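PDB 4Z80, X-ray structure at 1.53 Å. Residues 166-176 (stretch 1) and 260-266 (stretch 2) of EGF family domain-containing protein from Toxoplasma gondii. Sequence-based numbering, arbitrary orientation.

Stretch 1 (166-176) NVYRQDMVTDK
Stretch 2 (260-266) RCTTHCW

Two distant segments of one chain meet here, and His 264 is the centre of the contact. Together the two sides bury 290 Å². Stretch 1 enters at Asn 166 in a helix that begins earlier in the chain, with a wider pi-type turn at 167-172. Stretch 2 also enters in a helix, at Arg 260, and has a 3-10 segment at 263-265. The backbones come nearest at Met 172 and His 264, whose CA atoms are 6.6 Å apart.

Asn 166 (phi/psi -72/-37, chi1 m) does not reach stretch 2. Val 167 (-56/-49, chi1 t) points sideways, and its CG1 lies 3.9 Å from His 264 O. Val 167 O accepts from Asp 171 N at 3.2 Å, an alpha-helical bond, and from Met 172 N at 3.1 Å, which makes the turn pi-type. Tyr 168 (-68/-46, chi1 t) points away, and its O accepts from Val 173 N at 2.9 Å. Arg 169 (-88/-27, chi1 m) and Gln 170 (-99/-27, chi1 -31°) are out of reach.

Asp 171 (-109/-50, chi1 m, chi2 -11°) points toward stretch 2. Its CB lies over one face of the His 264 ring, 3.9 Å from the centroid and 19° off the ring normal. This is a CH-pi contact, in which the CB carries its hydrogens against the pi cloud. A water links the same two residues: it donates to Asp 171 OD2 at 2.7 Å and to His 264 O at 3.0 Å. Asp 171 O is 3.3 Å from His 264 NE2, but the angle is too poor for a hydrogen bond.

Met 172 (-76/-60) starts sideways, but its chain (chi1 m, chi2 t, chi3 t) brings its end nearer. Met 172 CG packs 3.8 Å from His 264 CB. Farther out, Met 172 CE makes an apolar contact with Cys 265 SG at 4.0 Å and lies 4.2 Å from Cys 261 O. Cys 261 (-88/-13) and Cys 265 (-74/-17), both chi1 m, are each covalently bonded elsewhere in the structure.

A type I turn runs from Met 172 to Asp 175, closed by Asp 175 N donating to Met 172 O at 3.0 Å. Val 173 (-65/-28, chi1 m) points away. Thr 174 (-94/10, chi1 p) is exposed. Asp 175 (-87/123, chi1 t, chi2 -28°) points toward stretch 2. Its OD2 accepts from His 264 NE2 at 2.8 Å, with an N-H...O angle of 155°. The N-H lies in the ring plane, so this acceptor sits at the ring edge. This is the only direct hydrogen bond between the stretches. Lys 176 (-67/-14, chi1 m) points away.

His 264 (-81/0, chi1 m, chi2 -62°) is buried and points toward stretch 1. Around it run Arg 260 (-49/-43, chi1 t), Thr 262 (-108/4, chi1 p), Thr 263 (-46/-49, chi1 m) and Trp 266 (-99/146, chi1 m, chi2 115°). Cys 265 N donates to Thr 262 O at 3.0 Å, and Trp 266 N weakly to Thr 263 O at 3.3 Å.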

# COMPACT_ATOMS: atom_id res chain seq x y z
N ASN A 166 9.91 -8.63 25.17
CA ASN A 166 8.50 -8.95 25.33
C ASN A 166 7.70 -8.60 24.08
O ASN A 166 6.78 -9.31 23.72
CB ASN A 166 7.93 -8.22 26.55
CG ASN A 166 8.53 -8.72 27.85
OD1 ASN A 166 9.37 -9.61 27.85
ND2 ASN A 166 8.11 -8.13 28.95
N VAL A 167 8.07 -7.50 23.42
CA VAL A 167 7.48 -7.16 22.13
C VAL A 167 7.69 -8.34 21.19
O VAL A 167 6.75 -8.82 20.55
CB VAL A 167 8.10 -5.88 21.52
CG1 VAL A 167 7.59 -5.63 20.10
CG2 VAL A 167 7.82 -4.66 22.38
N TYR A 168 8.92 -8.83 21.12
CA TYR A 168 9.25 -9.92 20.22
C TYR A 168 8.59 -11.24 20.61
O TYR A 168 8.02 -11.92 19.77
CB TYR A 168 10.77 -10.14 20.14
CG TYR A 168 11.13 -11.11 19.05
CD1 TYR A 168 10.92 -10.79 17.72
CD2 TYR A 168 11.63 -12.37 19.35
CE1 TYR A 168 11.23 -11.67 16.71
CE2 TYR A 168 11.95 -13.27 18.34
CZ TYR A 168 11.74 -12.91 17.02
OH TYR A 168 12.04 -13.79 16.00
N ARG A 169 8.64 -11.59 21.89
CA ARG A 169 8.23 -12.94 22.28
C ARG A 169 6.73 -13.06 22.59
O ARG A 169 6.16 -14.14 22.41
CB ARG A 169 9.07 -13.40 23.47
CG ARG A 169 10.48 -13.81 23.05
CD ARG A 169 11.50 -13.89 24.18
NE ARG A 169 10.92 -13.95 25.52
CZ ARG A 169 11.63 -14.05 26.63
NH1 ARG A 169 11.03 -14.09 27.81
NH2 ARG A 169 12.96 -14.09 26.57
N GLN A 170 6.09 -11.97 23.01
CA GLN A 170 4.68 -12.00 23.40
C GLN A 170 3.75 -11.51 22.29
O GLN A 170 2.57 -11.88 22.26
CB GLN A 170 4.40 -11.14 24.63
CG GLN A 170 5.52 -11.03 25.64
CD GLN A 170 5.37 -11.99 26.78
OE1 GLN A 170 5.08 -13.17 26.57
NE2 GLN A 170 5.57 -11.49 27.99
N ASP A 171 4.26 -10.65 21.41
CA ASP A 171 3.44 -10.11 20.32
C ASP A 171 3.83 -10.65 18.96
O ASP A 171 2.98 -11.10 18.21
CB ASP A 171 3.50 -8.57 20.30
CG ASP A 171 2.54 -7.93 21.29
OD1 ASP A 171 1.67 -8.63 21.86
OD2 ASP A 171 2.63 -6.69 21.49
N MET A 172 5.12 -10.59 18.62
CA MET A 172 5.54 -10.98 17.28
C MET A 172 5.58 -12.49 17.06
O MET A 172 4.87 -12.99 16.19
CB MET A 172 6.91 -10.37 16.98
CG MET A 172 6.85 -8.87 16.77
SD MET A 172 8.49 -8.15 16.63
CE MET A 172 8.12 -6.54 15.96
N VAL A 173 6.37 -13.23 17.83
CA VAL A 173 6.60 -14.64 17.49
C VAL A 173 5.34 -15.50 17.60
O VAL A 173 5.22 -16.51 16.90
CB VAL A 173 7.70 -15.28 18.38
CG1 VAL A 173 9.02 -14.59 18.14
CG2 VAL A 173 7.31 -15.25 19.83
N THR A 174 4.41 -15.11 18.46
CA THR A 174 3.18 -15.87 18.65
C THR A 174 2.03 -15.34 17.78
O THR A 174 0.87 -15.74 17.94
CB THR A 174 2.74 -15.85 20.13
OG1 THR A 174 2.62 -14.50 20.59
CG2 THR A 174 3.77 -16.59 20.99
N ASP A 175 2.36 -14.44 16.85
CA ASP A 175 1.42 -13.95 15.84
C ASP A 175 1.45 -14.89 14.65
O ASP A 175 2.51 -15.10 14.06
CB ASP A 175 1.80 -12.52 15.43
CG ASP A 175 0.78 -11.85 14.52
OD1 ASP A 175 0.04 -12.53 13.77
OD2 ASP A 175 0.73 -10.60 14.55
N LYS A 176 0.31 -15.45 14.27
CA LYS A 176 0.27 -16.45 13.21
C LYS A 176 0.63 -15.88 11.84
O LYS A 176 0.93 -16.64 10.91
CB LYS A 176 -1.10 -17.12 13.18
CG LYS A 176 -1.42 -17.85 14.48
CD LYS A 176 -2.63 -18.76 14.36
CE LYS A 176 -2.85 -19.53 15.66
NZ LYS A 176 -3.91 -20.57 15.54
N ARG A 260 4.12 -6.23 6.55
CA ARG A 260 3.77 -7.45 7.27
C ARG A 260 4.50 -7.55 8.60
O ARG A 260 3.92 -7.91 9.63
CB ARG A 260 4.12 -8.67 6.40
CG ARG A 260 3.90 -9.99 7.09
CD ARG A 260 4.31 -11.15 6.21
NE ARG A 260 4.18 -12.40 6.93
CZ ARG A 260 4.48 -13.59 6.42
NH1 ARG A 260 4.94 -13.69 5.18
NH2 ARG A 260 4.31 -14.69 7.15
N CYS A 261 5.78 -7.21 8.57
CA CYS A 261 6.66 -7.51 9.69
C CYS A 261 6.69 -6.44 10.78
O CYS A 261 7.21 -6.70 11.87
CB CYS A 261 8.08 -7.74 9.18
SG CYS A 261 8.24 -9.16 8.09
N THR A 262 6.16 -5.25 10.51
CA THR A 262 6.34 -4.12 11.43
C THR A 262 5.09 -3.71 12.21
O THR A 262 5.13 -2.74 12.95
CB THR A 262 6.86 -2.86 10.69
OG1 THR A 262 6.01 -2.56 9.57
CG2 THR A 262 8.28 -3.08 10.20
N THR A 263 3.99 -4.45 12.06
CA THR A 263 2.76 -4.18 12.82
C THR A 263 3.00 -3.91 14.30
O THR A 263 2.51 -2.93 14.86
CB THR A 263 1.78 -5.36 12.66
OG1 THR A 263 1.26 -5.37 11.32
CG2 THR A 263 0.62 -5.28 13.67
N HIS A 264 3.77 -4.78 14.96
CA HIS A 264 3.89 -4.69 16.41
C HIS A 264 4.89 -3.63 16.87
O HIS A 264 5.08 -3.44 18.07
CB HIS A 264 4.25 -6.05 16.99
CG HIS A 264 3.17 -7.06 16.80
ND1 HIS A 264 1.92 -6.90 17.36
CD2 HIS A 264 3.13 -8.21 16.09
CE1 HIS A 264 1.16 -7.92 17.00
NE2 HIS A 264 1.87 -8.72 16.23
N CYS A 265 5.51 -2.95 15.92
CA CYS A 265 6.39 -1.82 16.22
C CYS A 265 5.61 -0.59 16.65
O CYS A 265 6.18 0.34 17.21
CB CYS A 265 7.25 -1.47 15.01
SG CYS A 265 8.23 -2.84 14.35
N TRP A 266 4.31 -0.56 16.35
CA TRP A 266 3.48 0.60 16.65
C TRP A 266 2.70 0.38 17.93
O TRP A 266 2.28 -0.74 18.22
CB TRP A 266 2.51 0.89 15.50
CG TRP A 266 3.18 0.88 14.18
CD1 TRP A 266 2.95 0.01 13.16
CD2 TRP A 266 4.20 1.78 13.72
NE1 TRP A 266 3.76 0.31 12.09
CE2 TRP A 266 4.54 1.39 12.41
CE3 TRP A 266 4.86 2.88 14.29
CZ2 TRP A 266 5.50 2.06 11.65
CZ3 TRP A 266 5.82 3.54 13.54
CH2 TRP A 266 6.13 3.13 12.24
O HOH W 1 3.71 -4.44 20.53